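PDB 4OY6: putative secreted cellulose-binding protein from Streptomyces coelicolor, which is a copper-dependent lytic polysaccharide monooxygenase of family AA10 that oxidatively attacks cellulose. Local coordinates for residues Val5-Arg10 and Thr92-Asp97; Tyr149-Ser154 and Val164-Gln169. All coordinates share one frame; numbering follows the deposited sequence.

Contact 1 of 2, residues Val5-Arg10 and Thr92-Asp97; sequences VDPASR and TDVTDD. With ZN (zinc ion), chain G.
P7 and T92 meet flank to flank where the chain leaves strand 2-6 and passes the short strand 92-93. The CB side of the proline ring is turned to the threonine, and P7 CB lies 3.9 Å from T92 CB and 4.1 Å from T92 CG2. V94, two residues on and on the same side of its segment, adds its CG1 methyl 4.2 Å from that same P7 CB. A single ring carbon, CB, thus serves both residues, and V183 of strand 175-184 also touches both P7 and V94. A cis peptide bond between D6 and P7 turns the chain here, after the classic beta bulge in which V5 and D6 both face K101.

The threonine is divided by its first torsion (-60°): CG2 stands anti to the backbone N and stays with the proline, while OG1 lies beside that N and looks to the main chain of A8. No direct hydrogen bond joins the segments; two waters do. Water 3 accepts from A8 N at 2.9 Å and donates to T92 OG1 at 3.0 Å. Water 4 takes the hydroxyl proton of T92 OG1 at 2.6 Å and passes one of its own to A8 O. The hydroxyl is therefore acceptor to one water and donor to the other, which should fix its rotation.

Before the turn, D6 extends OD1 to a zinc ion at 2.2 Å, and waters make up the rest of the shell seen around it. Two of these waters also donate to V5 O and to D6 OD2, so the backbone and the second carboxylate oxygen steady the hydrated ion. The result is a small apolar contact bordered by ordered water, with the metal held by D6 and not by both segments.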
ATOM      1  N   VAL A   5       5.144  -6.539  -0.108  1.00  7.55           N
ATOM      2  CA  VAL A   5       6.545  -6.420   0.233  1.00  8.46           C
ATOM      3  C   VAL A   5       7.429  -5.976  -0.916  1.00  8.72           C
ATOM      4  O   VAL A   5       8.510  -5.447  -0.696  1.00  9.50           O
ATOM      5  CB  VAL A   5       7.090  -7.713   0.885  1.00  9.38           C
ATOM      6  CG1 VAL A   5       6.331  -7.989   2.185  1.00  9.66           C
ATOM      7  CG2 VAL A   5       7.004  -8.905  -0.052  1.00 10.28           C
ATOM      8  N   ASP A   6       6.953  -6.165  -2.145  1.00  8.32           N
ATOM      9  CA  ASP A   6       7.681  -5.724  -3.338  1.00  8.79           C
ATOM     10  C   ASP A   6       6.656  -5.424  -4.411  1.00  9.42           C
ATOM     11  O   ASP A   6       5.867  -6.301  -4.758  1.00 11.01           O
ATOM     12  CB  ASP A   6       8.636  -6.821  -3.873  1.00 11.14           C
ATOM     13  CG  ASP A   6       9.743  -7.146  -2.933  1.00 15.59           C
ATOM     14  OD1 ASP A   6      10.722  -6.379  -2.885  1.00 18.45           O
ATOM     15  OD2 ASP A   6       9.657  -8.193  -2.242  1.00 18.95           O
ATOM     16  N   PRO A   7       6.590  -4.174  -4.915  1.00  7.70           N
ATOM     17  CA  PRO A   7       7.256  -2.968  -4.432  1.00  7.67           C
ATOM     18  C   PRO A   7       6.699  -2.618  -3.055  1.00  7.26           C
ATOM     19  O   PRO A   7       5.482  -2.559  -2.889  1.00  7.41           O
ATOM     20  CB  PRO A   7       6.898  -1.926  -5.504  1.00  8.91           C
ATOM     21  CG  PRO A   7       5.581  -2.364  -6.032  1.00  8.87           C
ATOM     22  CD  PRO A   7       5.589  -3.868  -5.955  1.00  8.54           C
ATOM     23  N   ALA A   8       7.568  -2.398  -2.088  1.00  6.99           N
ATOM     24  CA  ALA A   8       7.150  -2.285  -0.700  1.00  7.07           C
ATOM     25  C   ALA A   8       6.036  -1.276  -0.507  1.00  6.55           C
ATOM     26  O   ALA A   8       6.099  -0.149  -1.042  1.00  7.40           O
ATOM     27  CB  ALA A   8       8.320  -1.891   0.162  1.00  8.78           C
ATOM     28  N   SER A   9       5.049  -1.643   0.302  1.00  6.83           N
ATOM     29  CA  SER A   9       4.020  -0.702   0.730  1.00  6.40           C
ATOM     30  C   SER A   9       4.631   0.403   1.594  1.00  6.64           C
ATOM     31  O   SER A   9       5.778   0.328   2.021  1.00  7.02           O
ATOM     32  CB  SER A   9       2.941  -1.437   1.512  1.00  6.38           C
ATOM     33  OG  SER A   9       3.487  -1.959   2.720  1.00  7.56           O
ATOM     34  N   ARG A  10       3.859   1.435   1.860  1.00  6.03           N
ATOM     35  CA  ARG A  10       4.402   2.582   2.583  1.00  6.53           C
ATOM     36  C   ARG A  10       4.953   2.183   3.951  1.00  6.32           C
ATOM     37  O   ARG A  10       6.061   2.532   4.340  1.00  7.17           O
ATOM     38  CB  ARG A  10       3.379   3.709   2.713  1.00  6.72           C
ATOM     39  CG  ARG A  10       3.166   4.458   1.407  1.00  7.22           C
ATOM     40  CD  ARG A  10       2.244   5.656   1.526  1.00  6.86           C
ATOM     41  NE  ARG A  10       2.259   6.375   0.272  1.00  7.22           N
ATOM     42  CZ  ARG A  10       1.509   7.425  -0.027  1.00  7.20           C
ATOM     43  NH1 ARG A  10       0.636   7.894   0.834  1.00  7.62           N
ATOM     44  NH2 ARG A  10       1.646   7.991  -1.220  1.00  8.29           N
ATOM     45  N   THR A  92       9.992   2.882  -5.077  1.00  8.32           N
ATOM     46  CA  THR A  92      10.726   1.754  -5.622  1.00  8.42           C
ATOM     47  C   THR A  92      10.672   1.863  -7.146  1.00  7.61           C
ATOM     48  O   THR A  92       9.593   2.062  -7.704  1.00  8.30           O
ATOM     49  CB  THR A  92      10.042   0.417  -5.198  1.00  9.44           C
ATOM     50  OG1 THR A  92      10.024   0.321  -3.769  1.00 11.68           O
ATOM     51  CG2 THR A  92      10.776  -0.781  -5.755  1.00 11.26           C
ATOM     52  N   ASP A  93      11.804   1.706  -7.821  1.00  7.59           N
ATOM     53  CA  ASP A  93      11.790   1.670  -9.282  1.00  7.85           C
ATOM     54  C   ASP A  93      11.102   0.394  -9.747  1.00  8.45           C
ATOM     55  O   ASP A  93      11.399  -0.682  -9.235  1.00  9.85           O
ATOM     56  CB  ASP A  93      13.211   1.698  -9.850  1.00  8.85           C
ATOM     57  CG  ASP A  93      13.824   3.075  -9.879  1.00  9.46           C
ATOM     58  OD1 ASP A  93      13.272   4.025  -9.323  1.00 10.09           O
ATOM     59  OD2 ASP A  93      14.898   3.224 -10.501  1.00 11.18           O
ATOM     60  N   VAL A  94      10.220   0.531 -10.724  1.00  8.52           N
ATOM     61  CA  VAL A  94       9.602  -0.611 -11.380  1.00  8.70           C
ATOM     62  C   VAL A  94       9.681  -0.421 -12.883  1.00  8.99           C
ATOM     63  O   VAL A  94       9.770   0.707 -13.379  1.00 11.64           O
ATOM     64  CB  VAL A  94       8.118  -0.794 -10.963  1.00  8.95           C
ATOM     65  CG1 VAL A  94       7.987  -1.082  -9.477  1.00  9.50           C
ATOM     66  CG2 VAL A  94       7.265   0.416 -11.348  1.00  9.91           C
ATOM     67  N   THR A  95       9.655  -1.544 -13.586  1.00  9.43           N
ATOM     68  CA  THR A  95       9.499  -1.561 -15.023  1.00 10.42           C
ATOM     69  C   THR A  95       8.007  -1.562 -15.351  1.00  9.50           C
ATOM     70  O   THR A  95       7.152  -1.719 -14.469  1.00  9.71           O
ATOM     71  CB  THR A  95      10.230  -2.789 -15.634  1.00 11.94           C
ATOM     72  OG1 THR A  95       9.896  -3.989 -14.897  1.00 14.41           O
ATOM     73  CG2 THR A  95      11.728  -2.562 -15.542  1.00 15.56           C
ATOM     74  N   ASP A  96       7.674  -1.376 -16.628  1.00  9.30           N
ATOM     75  CA  ASP A  96       6.266  -1.266 -17.022  1.00  8.86           C
ATOM     76  C   ASP A  96       5.465  -2.516 -16.633  1.00  8.10           C
ATOM     77  O   ASP A  96       4.279  -2.404 -16.256  1.00  8.76           O
ATOM     78  CB  ASP A  96       6.129  -1.051 -18.523  1.00  8.94           C
ATOM     79  CG  ASP A  96       6.520   0.325 -19.018  1.00 10.14           C
ATOM     80  OD1 ASP A  96       6.901   1.198 -18.240  1.00 11.51           O
ATOM     81  OD2 ASP A  96       6.428   0.479 -20.269  1.00 10.73           O
ATOM     82  N   ASP A  97       6.104  -3.671 -16.764  1.00  8.46           N
ATOM     83  CA  ASP A  97       5.582  -4.929 -16.264  1.00  8.99           C
ATOM     84  C   ASP A  97       6.309  -5.210 -14.956  1.00  9.60           C
ATOM     85  O   ASP A  97       7.545  -5.234 -14.920  1.00 10.81           O
ATOM     86  CB  ASP A  97       5.844  -6.095 -17.229  1.00  9.03           C
ATOM     87  CG  ASP A  97       5.257  -5.881 -18.598  1.00 11.38           C
ATOM     88  OD1 ASP A  97       4.242  -5.193 -18.730  1.00  9.97           O
ATOM     89  OD2 ASP A  97       5.825  -6.457 -19.534  1.00 16.53           O
TER
HETATM   90 ZN    ZN G 306      12.295  -6.341  -1.377  0.50 16.03          ZN
HETATM   91  O   HOH W   1      11.042  -4.980  -0.263  1.00 22.97           O
HETATM   92  O   HOH W   2      11.642  -8.186  -0.426  1.00 32.31           O
HETATM   93  O   HOH W   3      10.401  -2.430  -2.659  1.00 13.78           O
HETATM   94  O   HOH W   4       7.553   0.875  -3.095  1.00 14.59           O
HETATM   95  O   HOH W   5      13.183  -5.900   0.277  1.00 35.96           O
HETATM   96  O   HOH W   6      13.320  -4.997  -2.210  1.00 33.39           O

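Contact 2 of 2, residues Tyr149-Ser154 and Val164-Gln169; sequences YEIPVS and VYTIWQ
The Y149 side chain reaches from strand 148-154 across the interior to W168 of strand 161-170, over backbones set well apart: Y149 CA and W168 CA are 10.1 Å from each other. Its CB points into the space between the strands, and a first torsion of -45° places CG beside the backbone N and sends the ring onward to the indole. Contact is made through a single ring atom, CE2: Y149 CE2 is 3.8 Å from W168 CZ2 and 4.1 Å from W168 CE2, at the junction of the indole's six-membered ring with its nitrogen side. The two side chains cross at about a right angle, yet the ring planes are inclined at 56°, with 5.6 Å between the centroids of the phenol and the five-membered ring, so the pairing is oblique.

At the tip, the Y149 hydroxyl does not engage the indole; it is hydrogen-bonded to D104 OD2 and to G109 N. W168 NE1 in turn bonds to G109 O, so both aromatic groups grip the backbone of the same glycine. Y177 stacks on the indole and F113 also meets it.

Further along, I151 CD1 approaches T166 CG2 at 4.5 Å, a looser methyl contact. These residues join the facing sheets of the beta-sandwich typical of AA10 enzymes. At the nearest atoms, the W168 side chain is about 6 Å from the copper ion and about 4 Å from the side chain of its ligand H108. The chemistry implies an apolar core whose buried polar tips are satisfied by D104 and G109, consistent with a firm aromatic bed beneath the copper site.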
ATOM      1  N   TYR A 149       1.920 -14.395  -2.366  1.00 11.00           N
ATOM      2  CA  TYR A 149       1.096 -14.268  -3.574  1.00 10.62           C
ATOM      3  C   TYR A 149       1.811 -13.325  -4.529  1.00 10.53           C
ATOM      4  O   TYR A 149       2.317 -12.278  -4.103  1.00 11.91           O
ATOM      5  CB  TYR A 149      -0.312 -13.711  -3.259  1.00 11.08           C
ATOM      6  CG  TYR A 149      -0.966 -14.361  -2.062  1.00 11.37           C
ATOM      7  CD1 TYR A 149      -1.383 -15.683  -2.098  1.00 11.92           C
ATOM      8  CD2 TYR A 149      -1.139 -13.666  -0.888  1.00 10.76           C
ATOM      9  CE1 TYR A 149      -1.936 -16.281  -0.976  1.00 11.94           C
ATOM     10  CE2 TYR A 149      -1.711 -14.247   0.221  1.00 11.32           C
ATOM     11  CZ  TYR A 149      -2.096 -15.564   0.186  1.00 11.05           C
ATOM     12  OH  TYR A 149      -2.635 -16.169   1.305  1.00 12.83           O
ATOM     13  N   GLU A 150       1.816 -13.659  -5.810  1.00 10.74           N
ATOM     14  CA  GLU A 150       2.377 -12.802  -6.835  1.00 10.55           C
ATOM     15  C   GLU A 150       1.326 -12.451  -7.885  1.00 10.04           C
ATOM     16  O   GLU A 150       0.612 -13.348  -8.390  1.00 12.59           O
ATOM     17  CB  GLU A 150       3.570 -13.478  -7.521  1.00 13.33           C
ATOM     18  CG  GLU A 150       4.757 -13.653  -6.603  1.00 16.66           C
ATOM     19  CD  GLU A 150       6.033 -14.069  -7.296  1.00 23.97           C
ATOM     20  OE1 GLU A 150       6.048 -14.271  -8.521  1.00 31.20           O
ATOM     21  OE2 GLU A 150       7.050 -14.181  -6.592  1.00 32.39           O
ATOM     22  N   ILE A 151       1.209 -11.163  -8.172  1.00  9.86           N
ATOM     23  CA  ILE A 151       0.306 -10.659  -9.194  1.00 10.08           C
ATOM     24  C   ILE A 151       1.156 -10.038 -10.302  1.00  9.17           C
ATOM     25  O   ILE A 151       1.801  -9.017 -10.076  1.00  9.83           O
ATOM     26  CB  ILE A 151      -0.665  -9.584  -8.686  1.00 11.27           C
ATOM     27  CG1 ILE A 151      -1.435 -10.056  -7.454  1.00 14.17           C
ATOM     28  CG2 ILE A 151      -1.623  -9.192  -9.803  1.00 11.88           C
ATOM     29  CD1 ILE A 151      -1.496  -9.055  -6.354  1.00 20.70           C
ATOM     30  N   PRO A 152       1.180 -10.661 -11.487  1.00  9.37           N
ATOM     31  CA  PRO A 152       1.966 -10.103 -12.599  1.00  9.60           C
ATOM     32  C   PRO A 152       1.186  -8.991 -13.251  1.00  9.70           C
ATOM     33  O   PRO A 152       0.183  -9.235 -13.911  1.00 12.74           O
ATOM     34  CB  PRO A 152       2.153 -11.285 -13.532  1.00 13.28           C
ATOM     35  CG  PRO A 152       0.966 -12.159 -13.261  1.00 15.94           C
ATOM     36  CD  PRO A 152       0.515 -11.921 -11.853  1.00 12.66           C
ATOM     37  N   VAL A 153       1.614  -7.757 -13.030  1.00  8.38           N
ATOM     38  CA  VAL A 153       0.958  -6.558 -13.549  1.00  9.41           C
ATOM     39  C   VAL A 153       1.646  -6.109 -14.827  1.00  8.46           C
ATOM     40  O   VAL A 153       2.874  -6.150 -14.926  1.00  9.99           O
ATOM     41  CB  VAL A 153       0.974  -5.415 -12.475  1.00 10.78           C
ATOM     42  CG1 VAL A 153       0.361  -4.118 -13.016  1.00 13.06           C
ATOM     43  CG2 VAL A 153       0.210  -5.850 -11.235  1.00 12.53           C
ATOM     44  N   SER A 154       0.862  -5.646 -15.785  1.00  8.05           N
ATOM     45  CA  SER A 154       1.399  -5.087 -17.015  1.00  8.39           C
ATOM     46  C   SER A 154       0.762  -3.742 -17.255  1.00  8.06           C
ATOM     47  O   SER A 154      -0.471  -3.618 -17.339  1.00  9.19           O
ATOM     48  CB  SER A 154       1.092  -5.996 -18.201  1.00  9.68           C
ATOM     49  OG  SER A 154       1.583  -5.453 -19.415  1.00  9.21           O
ATOM     50  N   VAL A 164       0.847   2.657  -6.521  1.00  6.26           N
ATOM     51  CA  VAL A 164       0.122   1.425  -6.787  1.00  6.84           C
ATOM     52  C   VAL A 164      -0.767   1.178  -5.564  1.00  6.15           C
ATOM     53  O   VAL A 164      -0.318   1.303  -4.430  1.00  7.25           O
ATOM     54  CB  VAL A 164       1.063   0.241  -7.018  1.00  7.52           C
ATOM     55  CG1 VAL A 164       0.291  -1.049  -7.195  1.00  7.69           C
ATOM     56  CG2 VAL A 164       1.987   0.490  -8.188  1.00  9.75           C
ATOM     57  N   TYR A 165      -2.040   0.868  -5.808  1.00  6.83           N
ATOM     58  CA  TYR A 165      -2.975   0.556  -4.738  1.00  6.76           C
ATOM     59  C   TYR A 165      -3.454  -0.872  -4.946  1.00  6.54           C
ATOM     60  O   TYR A 165      -4.132  -1.165  -5.921  1.00  7.55           O
ATOM     61  CB  TYR A 165      -4.143   1.520  -4.739  1.00  7.29           C
ATOM     62  CG  TYR A 165      -5.002   1.546  -3.492  1.00  7.24           C
ATOM     63  CD1 TYR A 165      -4.438   1.698  -2.233  1.00  7.34           C
ATOM     64  CD2 TYR A 165      -6.402   1.536  -3.554  1.00  7.42           C
ATOM     65  CE1 TYR A 165      -5.220   1.844  -1.095  1.00  7.71           C
ATOM     66  CE2 TYR A 165      -7.185   1.679  -2.432  1.00  7.82           C
ATOM     67  CZ  TYR A 165      -6.581   1.844  -1.199  1.00  7.48           C
ATOM     68  OH  TYR A 165      -7.395   2.038  -0.107  1.00  8.57           O
ATOM     69  N   THR A 166      -3.064  -1.743  -4.022  1.00  6.20           N
ATOM     70  CA  THR A 166      -3.405  -3.139  -4.073  1.00  6.78           C
ATOM     71  C   THR A 166      -4.421  -3.448  -2.987  1.00  6.45           C
ATOM     72  O   THR A 166      -4.213  -3.131  -1.820  1.00  7.61           O
ATOM     73  CB  THR A 166      -2.151  -4.020  -3.852  1.00  7.28           C
ATOM     74  OG1 THR A 166      -1.187  -3.765  -4.869  1.00  7.88           O
ATOM     75  CG2 THR A 166      -2.501  -5.485  -3.847  1.00  8.01           C
ATOM     76  N   ILE A 167      -5.532  -4.038  -3.410  1.00  6.86           N
ATOM     77  CA  ILE A 167      -6.599  -4.454  -2.505  1.00  7.67           C
ATOM     78  C   ILE A 167      -6.641  -5.977  -2.494  1.00  6.81           C
ATOM     79  O   ILE A 167      -6.860  -6.601  -3.526  1.00  8.52           O
ATOM     80  CB  ILE A 167      -7.959  -3.855  -2.916  1.00  8.72           C
ATOM     81  CG1 ILE A 167      -7.858  -2.325  -3.009  1.00  9.07           C
ATOM     82  CG2 ILE A 167      -9.032  -4.280  -1.932  1.00  9.35           C
ATOM     83  CD1 ILE A 167      -9.122  -1.611  -3.389  1.00 10.91           C
ATOM     84  N   TRP A 168      -6.402  -6.549  -1.319  1.00  7.14           N
ATOM     85  CA  TRP A 168      -6.385  -7.992  -1.099  1.00  7.22           C
ATOM     86  C   TRP A 168      -7.639  -8.369  -0.335  1.00  8.10           C
ATOM     87  O   TRP A 168      -7.781  -8.000   0.829  1.00  8.70           O
ATOM     88  CB  TRP A 168      -5.140  -8.384  -0.314  1.00  7.50           C
ATOM     89  CG  TRP A 168      -5.080  -9.768   0.261  1.00  8.03           C
ATOM     90  CD1 TRP A 168      -5.743 -10.890  -0.145  1.00  9.01           C
ATOM     91  CD2 TRP A 168      -4.273 -10.151   1.372  1.00  8.35           C
ATOM     92  NE1 TRP A 168      -5.399 -11.946   0.669  1.00 10.03           N
ATOM     93  CE2 TRP A 168      -4.492 -11.518   1.603  1.00  9.17           C
ATOM     94  CE3 TRP A 168      -3.388  -9.451   2.210  1.00  9.48           C
ATOM     95  CZ2 TRP A 168      -3.864 -12.200   2.650  1.00 10.89           C
ATOM     96  CZ3 TRP A 168      -2.766 -10.119   3.226  1.00 10.76           C
ATOM     97  CH2 TRP A 168      -3.018 -11.479   3.453  1.00 10.50           C
ATOM     98  N   GLN A 169      -8.540  -9.100  -0.977  1.00  8.77           N
ATOM     99  CA  GLN A 169      -9.709  -9.645  -0.308  1.00  9.28           C
ATOM    100  C   GLN A 169      -9.341 -11.053   0.160  1.00  9.26           C
ATOM    101  O   GLN A 169      -9.164 -11.949  -0.670  1.00 10.53           O
ATOM    102  CB  GLN A 169     -10.918  -9.688  -1.248  1.00  9.78           C
ATOM    103  CG  GLN A 169     -12.165 -10.259  -0.605  1.00 11.03           C
ATOM    104  CD  GLN A 169     -12.731  -9.363   0.452  1.00 11.44           C
ATOM    105  OE1 GLN A 169     -12.599  -8.136   0.406  1.00 11.35           O
ATOM    106  NE2 GLN A 169     -13.440  -9.977   1.401  1.00 12.03           N
TER

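How the contacts relate
Both contacts span the same two sheets: strands 2-6 and 148-154 belong to the three-stranded antiparallel sheet, while strands 92-93 and 161-170 belong to the mixed one. Contact 2 lies in the core, where all four touching residues are buried and aromatic and methyl groups fill the interface. Contact 1 is only partly buried and lies at a margin of the sandwich, where bridging waters take part and two of its aspartates, D6 on one segment and D93 on the other, each bind a zinc ion. The two centres are about 11 Å apart. Their segments meet at exposed ends, where D97 OD1 and S154 OG, 2.8 Å apart, probably form a hydrogen bond.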